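Local coordinates for protein polyketide synthase PksJ (PDB 4J1Q) that probably reduces alpha- and beta-keto groups of polyketide intermediates stereoselectively, using NADPH, as a ketoreductase domain of the bacillaene assembly line, at residues Ile379-Pro384 / Pro428-Met433; Phe335-Ser340 / Phe357-Ala362; Leu24-Val29 / Lys182-Met187. One frame throughout, in Å; residues are numbered along the deposited sequence.

Interaction 1 of 3, residues Ile379-Pro384 / Pro428-Met433; sequences ISFNWP and PQVFVM. With NDP (NADPH dihydro-nicotinamide-adenine-dinucleotide phosphate), chain B.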
loop_
_atom_site.group_PDB
_atom_site.type_symbol
_atom_site.label_atom_id
_atom_site.label_comp_id
_atom_site.label_asym_id
_atom_site.label_seq_id
_atom_site.Cartn_x
_atom_site.Cartn_y
_atom_site.Cartn_z
ATOM N N ILE A 379 5.797 7.492 6.338
ATOM C CA ILE A 379 4.810 7.945 5.372
ATOM C C ILE A 379 4.707 6.934 4.248
ATOM O O ILE A 379 5.721 6.420 3.784
ATOM C CB ILE A 379 5.210 9.306 4.768
ATOM C CG1 ILE A 379 5.416 10.322 5.880
ATOM C CG2 ILE A 379 4.147 9.802 3.798
ATOM C CD1 ILE A 379 6.019 11.630 5.408
ATOM N N SER A 380 3.491 6.706 3.767
ATOM C CA SER A 380 3.276 5.966 2.533
ATOM C C SER A 380 2.651 6.909 1.500
ATOM O O SER A 380 1.682 7.619 1.809
ATOM C CB SER A 380 2.363 4.764 2.794
ATOM O OG SER A 380 2.215 3.910 1.642
ATOM N N PHE A 381 3.248 6.986 0.310
ATOM C CA PHE A 381 2.716 7.861 -0.733
ATOM C C PHE A 381 1.948 6.996 -1.723
ATOM O O PHE A 381 2.518 6.061 -2.310
ATOM C CB PHE A 381 3.847 8.615 -1.473
ATOM C CG PHE A 381 4.468 9.749 -0.683
ATOM C CD1 PHE A 381 5.465 9.509 0.256
ATOM C CD2 PHE A 381 4.104 11.054 -0.931
ATOM C CE1 PHE A 381 6.063 10.556 0.955
ATOM C CE2 PHE A 381 4.691 12.109 -0.233
ATOM C CZ PHE A 381 5.679 11.859 0.706
ATOM N N ASN A 382 0.684 7.330 -1.964
ATOM C CA ASN A 382 0.010 6.761 -3.115
ATOM C C ASN A 382 0.258 7.554 -4.392
ATOM O O ASN A 382 -0.397 8.597 -4.633
ATOM C CB ASN A 382 -1.485 6.618 -2.858
ATOM C CG ASN A 382 -1.776 5.771 -1.657
ATOM O OD1 ASN A 382 -1.900 6.284 -0.528
ATOM N ND2 ASN A 382 -1.925 4.474 -1.882
ATOM N N TRP A 383 1.256 7.106 -5.156
ATOM C CA TRP A 383 1.708 7.825 -6.347
ATOM C C TRP A 383 0.829 7.499 -7.505
ATOM O O TRP A 383 0.463 6.324 -7.712
ATOM C CB TRP A 383 3.119 7.412 -6.723
ATOM C CG TRP A 383 4.210 7.890 -5.801
ATOM C CD1 TRP A 383 5.245 7.130 -5.276
ATOM C CD2 TRP A 383 4.492 9.280 -5.379
ATOM N NE1 TRP A 383 6.093 7.911 -4.525
ATOM C CE2 TRP A 383 5.701 9.215 -4.552
ATOM C CE3 TRP A 383 3.884 10.512 -5.588
ATOM C CZ2 TRP A 383 6.283 10.353 -4.003
ATOM C CZ3 TRP A 383 4.442 11.644 -4.982
ATOM C CH2 TRP A 383 5.629 11.570 -4.219
ATOM N N PRO A 384 0.572 8.504 -8.352
ATOM C CA PRO A 384 0.012 8.203 -9.647
ATOM C C PRO A 384 1.110 7.771 -10.625
ATOM O O PRO A 384 2.294 7.674 -10.251
ATOM C CB PRO A 384 -0.565 9.541 -10.068
ATOM C CG PRO A 384 0.433 10.533 -9.527
ATOM C CD PRO A 384 0.880 9.942 -8.204
ATOM N N PRO A 428 0.536 9.592 7.814
ATOM C CA PRO A 428 1.034 8.268 7.451
ATOM C C PRO A 428 0.779 7.961 5.971
ATOM O O PRO A 428 1.432 7.098 5.390
ATOM C CB PRO A 428 0.196 7.329 8.322
ATOM C CG PRO A 428 -0.337 8.184 9.442
ATOM C CD PRO A 428 -0.517 9.544 8.848
ATOM N N GLN A 429 -0.207 8.619 5.384
ATOM C CA GLN A 429 -0.627 8.278 4.042
ATOM C C GLN A 429 -1.025 9.513 3.270
ATOM O O GLN A 429 -1.927 10.257 3.678
ATOM C CB GLN A 429 -1.806 7.294 4.094
ATOM C CG GLN A 429 -1.855 6.312 2.946
ATOM C CD GLN A 429 -3.158 5.534 2.933
ATOM O OE1 GLN A 429 -3.642 5.102 3.982
ATOM N NE2 GLN A 429 -3.755 5.395 1.760
ATOM N N VAL A 430 -0.427 9.664 2.101
ATOM C CA VAL A 430 -0.699 10.796 1.245
ATOM C C VAL A 430 -0.992 10.244 -0.141
ATOM O O VAL A 430 -0.210 9.488 -0.701
ATOM C CB VAL A 430 0.543 11.721 1.171
ATOM C CG1 VAL A 430 0.416 12.707 0.011
ATOM C CG2 VAL A 430 0.724 12.479 2.484
ATOM N N PHE A 431 -2.128 10.611 -0.684
ATOM C CA PHE A 431 -2.525 10.139 -1.994
ATOM C C PHE A 431 -2.304 11.262 -3.000
ATOM O O PHE A 431 -2.877 12.327 -2.869
ATOM C CB PHE A 431 -3.992 9.727 -1.960
ATOM C CG PHE A 431 -4.586 9.449 -3.300
ATOM C CD1 PHE A 431 -5.100 8.219 -3.580
ATOM C CD2 PHE A 431 -4.714 10.442 -4.247
ATOM C CE1 PHE A 431 -5.709 7.962 -4.793
ATOM C CE2 PHE A 431 -5.258 10.179 -5.488
ATOM C CZ PHE A 431 -5.761 8.929 -5.759
ATOM N N VAL A 432 -1.462 11.028 -3.982
ATOM C CA VAL A 432 -1.110 12.084 -4.909
ATOM C C VAL A 432 -1.652 11.774 -6.290
ATOM O O VAL A 432 -1.516 10.667 -6.796
ATOM C CB VAL A 432 0.400 12.263 -5.009
ATOM C CG1 VAL A 432 0.739 13.405 -5.977
ATOM C CG2 VAL A 432 0.981 12.516 -3.628
ATOM N N MET A 433 -2.275 12.774 -6.885
ATOM C CA MET A 433 -2.898 12.636 -8.182
ATOM C C MET A 433 -2.475 13.838 -9.004
ATOM O O MET A 433 -2.439 14.946 -8.496
ATOM C CB MET A 433 -4.393 12.709 -7.997
ATOM C CG MET A 433 -5.159 11.595 -8.641
ATOM S SD MET A 433 -6.808 11.550 -7.904
ATOM C CE MET A 433 -7.408 9.962 -8.495
HETATM P PA NDP B . 10.691 -0.048 -11.441
HETATM O O1A NDP B . 10.190 -1.464 -11.755
HETATM O O2A NDP B . 11.513 0.770 -12.387
HETATM O O5B NDP B . 11.413 -0.074 -10.017
HETATM C C5B NDP B . 11.217 -1.165 -9.114
HETATM C C4B NDP B . 12.612 -1.632 -8.728
HETATM O O4B NDP B . 12.492 -2.572 -7.658
HETATM C C3B NDP B . 13.241 -2.407 -9.875
HETATM O O3B NDP B . 14.480 -1.693 -10.145
HETATM C C2B NDP B . 13.522 -3.801 -9.318
HETATM O O2B NDP B . 14.889 -4.210 -9.626
HETATM C C1B NDP B . 13.447 -3.616 -7.814
HETATM N N9A NDP B . 12.910 -4.876 -7.218
HETATM C C8A NDP B . 11.834 -5.616 -7.665
HETATM N N7A NDP B . 11.684 -6.701 -6.809
HETATM C C5A NDP B . 12.644 -6.587 -5.789
HETATM C C6A NDP B . 12.974 -7.360 -4.678
HETATM N N6A NDP B . 12.326 -8.534 -4.383
HETATM N N1A NDP B . 13.998 -6.963 -3.869
HETATM C C2A NDP B . 14.714 -5.848 -4.155
HETATM N N3A NDP B . 14.435 -5.112 -5.251
HETATM C C4A NDP B . 13.380 -5.433 -6.064
HETATM O O3 NDP B . 9.390 0.806 -11.014
HETATM P PN NDP B . 9.521 2.329 -10.539
HETATM O O1N NDP B . 8.687 3.083 -11.571
HETATM O O2N NDP B . 10.951 2.672 -10.163
HETATM O O5D NDP B . 8.671 2.299 -9.166
HETATM C C5D NDP B . 9.245 2.574 -7.881
HETATM C C4D NDP B . 8.180 2.242 -6.810
HETATM O O4D NDP B . 7.129 3.231 -6.873
HETATM C C3D NDP B . 7.512 0.889 -7.093
HETATM O O3D NDP B . 7.326 0.147 -5.865
HETATM C C2D NDP B . 6.204 1.261 -7.720
HETATM O O2D NDP B . 5.223 0.283 -7.365
HETATM C C1D NDP B . 5.874 2.650 -7.155
HETATM N N1N NDP B . 5.126 3.462 -8.124
HETATM C C2N NDP B . 5.683 3.859 -9.304
HETATM C C3N NDP B . 4.939 4.591 -10.260
HETATM C C7N NDP B . 5.595 5.039 -11.568
HETATM O O7N NDP B . 5.046 5.934 -12.224
HETATM N N7N NDP B . 6.694 4.406 -12.043
HETATM C C4N NDP B . 3.568 4.869 -10.019
HETATM C C5N NDP B . 3.013 4.418 -8.805
HETATM C C6N NDP B . 3.822 3.707 -7.886
HETATM P P2B NDP B . 15.302 -5.773 -9.752
HETATM O O1X NDP B . 14.238 -6.321 -10.729
HETATM O O2X NDP B . 16.736 -5.613 -10.241
HETATM O O3X NDP B . 15.186 -6.368 -8.364
#
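N382 and Q429 meet on one face of two neighbouring parallel strands. The amide NE2 of Q429 donates to OD1 of N382 over 3.1 Å, at a nearly straight N-H angle of 162°. OD1 lies close to the amide plane of Q429, yet the two amides are turned 55° apart. N382 CG sits beside its own backbone N (chi1 -58°), which places OD1 before the glutamine. CB of N382 rests near CD1 of F431.

The backbones bond in a parallel ladder. N382 uses both its groups: its N donates to V430 O and its O accepts from V432 N, each 2.7 Å long. S380 does the same with P428 O and V430 N.

F381 and V430 lie side by side on the opposite face, with CD2 4.1 Å from CG1 of the valine. Further on, V432 CG2 reaches CZ3 of W383 at 3.8 Å. F381 CB also lies over one face of the W383 indole.

Outside the two strands, ND2 of N382 donates to S338 O and D359 OD2, while S380 OG bonds D359 OD1. At the strand end, P384 O comes within 3.1 Å of C4N of the nicotinamide, and W383 O lies near C5N. This strand end thus forms part of the NADPH pocket, as is usual at the C-terminal edge of a Rossmann-fold sheet.

Interaction 2 of 3, residues Phe335-Ser340 / Phe357-Ala362; sequences FFSSVS and FMDAFA. With NDP (NADPH dihydro-nicotinamide-adenine-dinucleotide phosphate), chain B.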
loop_
_atom_site.group_PDB
_atom_site.type_symbol
_atom_site.label_atom_id
_atom_site.label_comp_id
_atom_site.label_asym_id
_atom_site.label_seq_id
_atom_site.Cartn_x
_atom_site.Cartn_y
_atom_site.Cartn_z
ATOM N N PHE A 335 7.411 4.767 2.286
ATOM C CA PHE A 335 7.063 3.711 1.332
ATOM C C PHE A 335 6.599 4.359 0.033
ATOM O O PHE A 335 5.727 5.226 0.049
ATOM C CB PHE A 335 5.922 2.822 1.869
ATOM C CG PHE A 335 6.027 2.479 3.322
ATOM C CD1 PHE A 335 4.875 2.285 4.079
ATOM C CD2 PHE A 335 7.258 2.289 3.927
ATOM C CE1 PHE A 335 4.950 2.018 5.441
ATOM C CE2 PHE A 335 7.351 2.019 5.282
ATOM C CZ PHE A 335 6.196 1.876 6.042
ATOM N N PHE A 336 7.048 3.821 -1.089
ATOM C CA PHE A 336 6.493 4.220 -2.385
ATOM C C PHE A 336 5.350 3.312 -2.825
ATOM O O PHE A 336 5.550 2.277 -3.479
ATOM C CB PHE A 336 7.585 4.290 -3.460
ATOM C CG PHE A 336 8.436 5.536 -3.370
ATOM C CD1 PHE A 336 8.274 6.435 -2.310
ATOM C CD2 PHE A 336 9.360 5.831 -4.361
ATOM C CE1 PHE A 336 9.043 7.579 -2.231
ATOM C CE2 PHE A 336 10.135 6.969 -4.283
ATOM C CZ PHE A 336 9.974 7.859 -3.220
ATOM N N SER A 337 4.145 3.673 -2.403
ATOM C CA SER A 337 2.953 2.879 -2.704
ATOM C C SER A 337 2.335 3.458 -3.974
ATOM O O SER A 337 2.947 4.278 -4.648
ATOM C CB SER A 337 1.973 2.965 -1.512
ATOM O OG SER A 337 0.721 2.360 -1.797
ATOM N N SER A 338 1.081 3.121 -4.251
ATOM C CA SER A 338 0.515 3.463 -5.537
ATOM C C SER A 338 -0.937 3.865 -5.389
ATOM O O SER A 338 -1.650 3.396 -4.479
ATOM C CB SER A 338 0.603 2.267 -6.492
ATOM O OG SER A 338 -0.335 2.414 -7.542
ATOM N N VAL A 339 -1.404 4.672 -6.334
ATOM C CA VAL A 339 -2.831 4.934 -6.443
ATOM C C VAL A 339 -3.687 3.644 -6.568
ATOM O O VAL A 339 -4.815 3.595 -6.112
ATOM C CB VAL A 339 -3.093 5.952 -7.572
ATOM C CG1 VAL A 339 -4.254 5.521 -8.446
ATOM C CG2 VAL A 339 -3.336 7.336 -6.972
ATOM N N SER A 340 -3.094 2.570 -7.074
ATOM C CA SER A 340 -3.784 1.272 -7.149
ATOM C C SER A 340 -4.168 0.729 -5.774
ATOM O O SER A 340 -5.233 0.140 -5.614
ATOM C CB SER A 340 -2.909 0.247 -7.868
ATOM O OG SER A 340 -2.368 0.844 -9.042
ATOM N N PHE A 357 -1.215 -2.939 1.853
ATOM C CA PHE A 357 -0.504 -3.380 3.059
ATOM C C PHE A 357 0.491 -2.330 3.528
ATOM O O PHE A 357 0.599 -2.078 4.746
ATOM C CB PHE A 357 0.214 -4.711 2.825
ATOM C CG PHE A 357 1.137 -5.116 3.955
ATOM C CD1 PHE A 357 0.723 -6.035 4.910
ATOM C CD2 PHE A 357 2.445 -4.664 4.003
ATOM C CE1 PHE A 357 1.591 -6.482 5.891
ATOM C CE2 PHE A 357 3.307 -5.099 4.975
ATOM C CZ PHE A 357 2.878 -5.973 5.938
ATOM N N MET A 358 1.196 -1.694 2.583
ATOM C CA MET A 358 2.202 -0.687 2.945
ATOM C C MET A 358 1.551 0.513 3.591
ATOM O O MET A 358 1.984 0.956 4.659
ATOM C CB MET A 358 3.022 -0.246 1.717
ATOM C CG MET A 358 3.908 -1.361 1.192
ATOM S SD MET A 358 5.290 -0.757 0.229
ATOM C CE MET A 358 4.524 0.275 -1.032
ATOM N N ASP A 359 0.466 0.994 2.960
ATOM C CA ASP A 359 -0.390 2.045 3.563
ATOM C C ASP A 359 -0.790 1.700 4.998
ATOM O O ASP A 359 -0.629 2.513 5.894
ATOM C CB ASP A 359 -1.652 2.280 2.727
ATOM C CG ASP A 359 -1.330 2.605 1.269
ATOM O OD1 ASP A 359 -0.149 2.963 0.971
ATOM O OD2 ASP A 359 -2.257 2.483 0.416
ATOM N N ALA A 360 -1.287 0.487 5.207
ATOM C CA ALA A 360 -1.704 0.044 6.547
ATOM C C ALA A 360 -0.500 -0.026 7.471
ATOM O O ALA A 360 -0.599 0.288 8.648
ATOM C CB ALA A 360 -2.405 -1.315 6.502
ATOM N N PHE A 361 0.643 -0.417 6.925
ATOM C CA PHE A 361 1.870 -0.503 7.715
ATOM C C PHE A 361 2.347 0.859 8.232
ATOM O O PHE A 361 2.904 0.960 9.332
ATOM C CB PHE A 361 2.964 -1.187 6.892
ATOM C CG PHE A 361 4.075 -1.769 7.719
ATOM C CD1 PHE A 361 3.921 -2.993 8.357
ATOM C CD2 PHE A 361 5.269 -1.082 7.880
ATOM C CE1 PHE A 361 4.939 -3.513 9.152
ATOM C CE2 PHE A 361 6.274 -1.588 8.689
ATOM C CZ PHE A 361 6.117 -2.810 9.313
ATOM N N ALA A 362 2.134 1.909 7.441
ATOM C CA ALA A 362 2.555 3.260 7.836
ATOM C C ALA A 362 1.958 3.650 9.187
ATOM O O ALA A 362 2.656 4.206 10.048
ATOM C CB ALA A 362 2.203 4.296 6.770
HETATM P PA NDP B . 10.691 -0.048 -11.441
HETATM O O1A NDP B . 10.190 -1.464 -11.755
HETATM O O2A NDP B . 11.513 0.770 -12.387
HETATM O O5B NDP B . 11.413 -0.074 -10.017
HETATM C C5B NDP B . 11.217 -1.165 -9.114
HETATM C C4B NDP B . 12.612 -1.632 -8.728
HETATM O O4B NDP B . 12.492 -2.572 -7.658
HETATM C C3B NDP B . 13.241 -2.407 -9.875
HETATM O O3B NDP B . 14.480 -1.693 -10.145
HETATM C C2B NDP B . 13.522 -3.801 -9.318
HETATM O O2B NDP B . 14.889 -4.210 -9.626
HETATM C C1B NDP B . 13.447 -3.616 -7.814
HETATM N N9A NDP B . 12.910 -4.876 -7.218
HETATM C C8A NDP B . 11.834 -5.616 -7.665
HETATM N N7A NDP B . 11.684 -6.701 -6.809
HETATM C C5A NDP B . 12.644 -6.587 -5.789
HETATM C C6A NDP B . 12.974 -7.360 -4.678
HETATM N N6A NDP B . 12.326 -8.534 -4.383
HETATM N N1A NDP B . 13.998 -6.963 -3.869
HETATM C C2A NDP B . 14.714 -5.848 -4.155
HETATM N N3A NDP B . 14.435 -5.112 -5.251
HETATM C C4A NDP B . 13.380 -5.433 -6.064
HETATM O O3 NDP B . 9.390 0.806 -11.014
HETATM P PN NDP B . 9.521 2.329 -10.539
HETATM O O1N NDP B . 8.687 3.083 -11.571
HETATM O O2N NDP B . 10.951 2.672 -10.163
HETATM O O5D NDP B . 8.671 2.299 -9.166
HETATM C C5D NDP B . 9.245 2.574 -7.881
HETATM C C4D NDP B . 8.180 2.242 -6.810
HETATM O O4D NDP B . 7.129 3.231 -6.873
HETATM C C3D NDP B . 7.512 0.889 -7.093
HETATM O O3D NDP B . 7.326 0.147 -5.865
HETATM C C2D NDP B . 6.204 1.261 -7.720
HETATM O O2D NDP B . 5.223 0.283 -7.365
HETATM C C1D NDP B . 5.874 2.650 -7.155
HETATM N N1N NDP B . 5.126 3.462 -8.124
HETATM C C2N NDP B . 5.683 3.859 -9.304
HETATM C C3N NDP B . 4.939 4.591 -10.260
HETATM C C7N NDP B . 5.595 5.039 -11.568
HETATM O O7N NDP B . 5.046 5.934 -12.224
HETATM N N7N NDP B . 6.694 4.406 -12.043
HETATM C C4N NDP B . 3.568 4.869 -10.019
HETATM C C5N NDP B . 3.013 4.418 -8.805
HETATM C C6N NDP B . 3.822 3.707 -7.886
HETATM P P2B NDP B . 15.302 -5.773 -9.752
HETATM O O1X NDP B . 14.238 -6.321 -10.729
HETATM O O2X NDP B . 16.736 -5.613 -10.241
HETATM O O3X NDP B . 15.186 -6.368 -8.364
#
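The ring of F335 lies edge-on against helix 349-370 and carries the tight part of this contact. Its rim faces the helix backbone: CD1 lies 3.2 Å from M358 O, and the N of A362 is also at the ring edge. CZ approaches CD2 of F361 at 3.6 Å, with the two ring planes 52° apart. CE1 also touches CB of A362. F335 CG lies beside its own backbone N (chi1 -41°), and this swings the ring toward the helix.

M358 packs alongside. Its SD is 5.4 Å from the centroid of the F335 ring, in an oblique Met-aromatic contact. The chain bends at chi3 (-54°), and CE comes to rest 3.3 Å from F336 O. This is a helix packed against a strand of the parallel Rossmann-fold sheet, with the strand's C-terminal end at the NADPH pocket.

The packing is looser toward the cofactor. S338 makes no contact with the helix segment. It instead caps the helix that follows: its OG accepts from S340 N over 2.8 Å. Its CB lies 3.8 Å from C6N of the nicotinamide.

Between these parts, S337 OG and D359 OD1 are 3.0 Å apart. The serine proton may go instead to N355 O, so this bond is unsettled. D359 also bonds S380 and N382. The carboxylate is buried among polar groups, which would be consistent with a stabilised negative charge beside the NADPH-binding strand.

Interaction 3 of 3, residues Leu24-Val29 / Lys182-Met187; sequences LMLEPV and KGWREM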
loop_
_atom_site.group_PDB
_atom_site.type_symbol
_atom_site.label_atom_id
_atom_site.label_comp_id
_atom_site.label_asym_id
_atom_site.label_seq_id
_atom_site.Cartn_x
_atom_site.Cartn_y
_atom_site.Cartn_z
ATOM N N LEU A 24 -3.567 17.589 -7.500
ATOM C CA LEU A 24 -4.529 17.463 -6.410
ATOM C C LEU A 24 -3.911 16.523 -5.390
ATOM O O LEU A 24 -3.165 15.634 -5.764
ATOM C CB LEU A 24 -5.831 16.863 -6.945
ATOM C CG LEU A 24 -6.947 16.656 -5.931
ATOM C CD1 LEU A 24 -6.459 15.707 -4.874
ATOM C CD2 LEU A 24 -7.374 17.976 -5.299
ATOM N N MET A 25 -4.210 16.697 -4.109
ATOM C CA MET A 25 -3.492 15.946 -3.079
ATOM C C MET A 25 -4.401 15.611 -1.889
ATOM O O MET A 25 -4.973 16.508 -1.327
ATOM C CB MET A 25 -2.307 16.765 -2.595
ATOM C CG MET A 25 -1.346 16.015 -1.689
ATOM S SD MET A 25 0.396 16.416 -2.059
ATOM C CE MET A 25 1.185 15.871 -0.547
ATOM N N LEU A 26 -4.502 14.334 -1.494
ATOM C CA LEU A 26 -5.571 13.868 -0.597
ATOM C C LEU A 26 -5.102 13.075 0.630
ATOM O O LEU A 26 -4.051 12.444 0.647
ATOM C CB LEU A 26 -6.584 13.013 -1.358
ATOM C CG LEU A 26 -7.281 13.659 -2.543
ATOM C CD1 LEU A 26 -8.164 12.628 -3.242
ATOM C CD2 LEU A 26 -8.064 14.871 -2.061
ATOM N N GLU A 27 -5.987 12.932 1.586
ATOM C CA GLU A 27 -5.562 12.346 2.818
ATOM C C GLU A 27 -6.729 11.596 3.444
ATOM O O GLU A 27 -7.843 12.092 3.404
ATOM C CB GLU A 27 -5.020 13.455 3.694
ATOM C CG GLU A 27 -4.412 12.985 4.988
ATOM C CD GLU A 27 -5.468 12.817 6.047
ATOM O OE1 GLU A 27 -6.514 13.491 5.913
ATOM O OE2 GLU A 27 -5.258 12.002 6.980
ATOM N N PRO A 28 -6.535 10.307 3.799
ATOM C CA PRO A 28 -7.688 9.426 4.152
ATOM C C PRO A 28 -8.335 9.830 5.484
ATOM O O PRO A 28 -7.621 10.201 6.399
ATOM C CB PRO A 28 -7.028 8.051 4.319
ATOM C CG PRO A 28 -5.632 8.370 4.754
ATOM C CD PRO A 28 -5.250 9.593 3.949
ATOM N N VAL A 29 -9.661 9.745 5.600
ATOM C CA VAL A 29 -10.346 10.137 6.843
ATOM C C VAL A 29 -11.450 9.147 7.234
ATOM O O VAL A 29 -12.173 8.633 6.384
ATOM C CB VAL A 29 -10.919 11.567 6.764
ATOM C CG1 VAL A 29 -11.389 12.019 8.135
ATOM C CG2 VAL A 29 -9.858 12.533 6.254
ATOM N N LYS A 182 -14.432 5.163 5.528
ATOM C CA LYS A 182 -13.247 5.867 5.007
ATOM C C LYS A 182 -13.578 6.664 3.747
ATOM O O LYS A 182 -14.345 6.206 2.900
ATOM C CB LYS A 182 -12.116 4.878 4.713
ATOM C CG LYS A 182 -10.713 5.451 4.856
ATOM C CD LYS A 182 -9.679 4.474 4.303
ATOM C CE LYS A 182 -9.034 3.623 5.397
ATOM N NZ LYS A 182 -8.097 4.459 6.205
ATOM N N GLY A 183 -13.048 7.878 3.671
ATOM C CA GLY A 183 -13.192 8.744 2.512
ATOM C C GLY A 183 -11.958 9.652 2.446
ATOM O O GLY A 183 -10.992 9.431 3.166
ATOM N N TRP A 184 -12.031 10.723 1.663
ATOM C CA TRP A 184 -10.850 11.489 1.293
ATOM C C TRP A 184 -11.022 12.950 1.595
ATOM O O TRP A 184 -11.775 13.640 0.906
ATOM C CB TRP A 184 -10.551 11.312 -0.190
ATOM C CG TRP A 184 -10.041 9.943 -0.544
ATOM C CD1 TRP A 184 -10.691 8.945 -1.280
ATOM C CD2 TRP A 184 -8.741 9.366 -0.182
ATOM N NE1 TRP A 184 -9.895 7.827 -1.392
ATOM C CE2 TRP A 184 -8.723 8.006 -0.739
ATOM C CE3 TRP A 184 -7.637 9.819 0.529
ATOM C CZ2 TRP A 184 -7.623 7.171 -0.594
ATOM C CZ3 TRP A 184 -6.542 8.972 0.681
ATOM C CH2 TRP A 184 -6.527 7.683 0.122
ATOM N N ARG A 185 -10.314 13.435 2.617
ATOM C CA ARG A 185 -10.201 14.873 2.872
ATOM C C ARG A 185 -9.016 15.490 2.143
ATOM O O ARG A 185 -7.864 15.032 2.277
ATOM C CB ARG A 185 -10.126 15.177 4.375
ATOM C CG ARG A 185 -10.295 16.659 4.717
ATOM C CD ARG A 185 -10.929 16.885 6.094
ATOM N NE ARG A 185 -10.106 16.369 7.193
ATOM C CZ ARG A 185 -9.011 16.964 7.670
ATOM N NH1 ARG A 185 -8.599 18.118 7.164
ATOM N NH2 ARG A 185 -8.312 16.395 8.646
ATOM N N GLU A 186 -9.301 16.536 1.375
ATOM C CA GLU A 186 -8.270 17.295 0.682
ATOM C C GLU A 186 -7.259 17.941 1.631
ATOM O O GLU A 186 -7.583 18.313 2.752
ATOM C CB GLU A 186 -8.887 18.345 -0.243
ATOM C CG GLU A 186 -7.901 18.963 -1.216
ATOM C CD GLU A 186 -8.493 20.103 -2.026
ATOM O OE1 GLU A 186 -7.785 20.657 -2.898
ATOM O OE2 GLU A 186 -9.678 20.433 -1.808
ATOM N N MET A 187 -6.012 17.992 1.188
ATOM C CA MET A 187 -4.962 18.700 1.905
ATOM C C MET A 187 -4.610 19.973 1.140
ATOM O O MET A 187 -4.622 19.986 -0.094
ATOM C CB MET A 187 -3.725 17.811 2.040
ATOM C CG MET A 187 -4.042 16.325 2.067
ATOM S SD MET A 187 -2.578 15.261 2.148
ATOM C CE MET A 187 -2.000 15.609 3.802
#
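The N of V29 donates to G183 O over 2.8 Å, and V29 O takes the N of G183 in return. This hydrogen-bonded pair belongs to an antiparallel ladder between strands 22-31 and 178-186. Strand 22-31 also borders strand 429-435, so it joins strand 178-186 to strand 429-435 at the edge of the Rossmann-type strands.

E27 and R185 form the next hydrogen-bonded pair. R185 N donates to E27 O, but the return bond from E27 N to R185 O is weak, with an N-H angle of only 126°. Beyond it, M187 N meets M25 O almost straight, at 170°.

W184, L26 and P28 share one face. The six-membered side of the indole leans obliquely on the proline, with CZ3 3.6 Å from P28 CD. CE3 touches CB of L26, whose side chain crosses the indole at about a right angle. W184 CG lies beside its backbone N (chi1 -71°), and the ring turns its six-membered edge to the E27 backbone. The indole also meets F431 of strand 429-435. L26 also sends CD2 against CA and CB of E186. Past it, L24 CD2 lies 3.6 Å from OE1 of that glutamate, which has a long, weak ion pair with K441.

The other face holds E27, V29 and R185. V29 CG2 presses on CB of R185 at 3.3 Å. OE1 of E27 lies 4.4 Å from R185 NH2, well out of the guanidinium plane. No N-H points at it, so the opposite charges are merely near each other. E27 OE2 has a long, weak pairing with K427.

M187 crosses E27 at about a right angle, its SD 3.4 Å from CB of the glutamate.

In the fold
From the N terminus, strand 22-31 comes first. Interaction 3 brings residues 182-187 back to it and closes a loop of 152 residues. Interaction 2 then closes a short connection of 16 residues, setting helix 349-370 against strand 332-338. Interaction 1 follows, joining strands 377-383 and 429-435 across 43 residues, 23 of them helical. The three loops run in series; none nests in or crosses another. In space they are linked. Strand 377-383 lies beside strand 332-338, and strand 429-435 lies beside strand 22-31. Interaction 1 therefore bridges the other two. Interactions 1 and 2 both touch NADPH, while interaction 3 joins the early strands to this region.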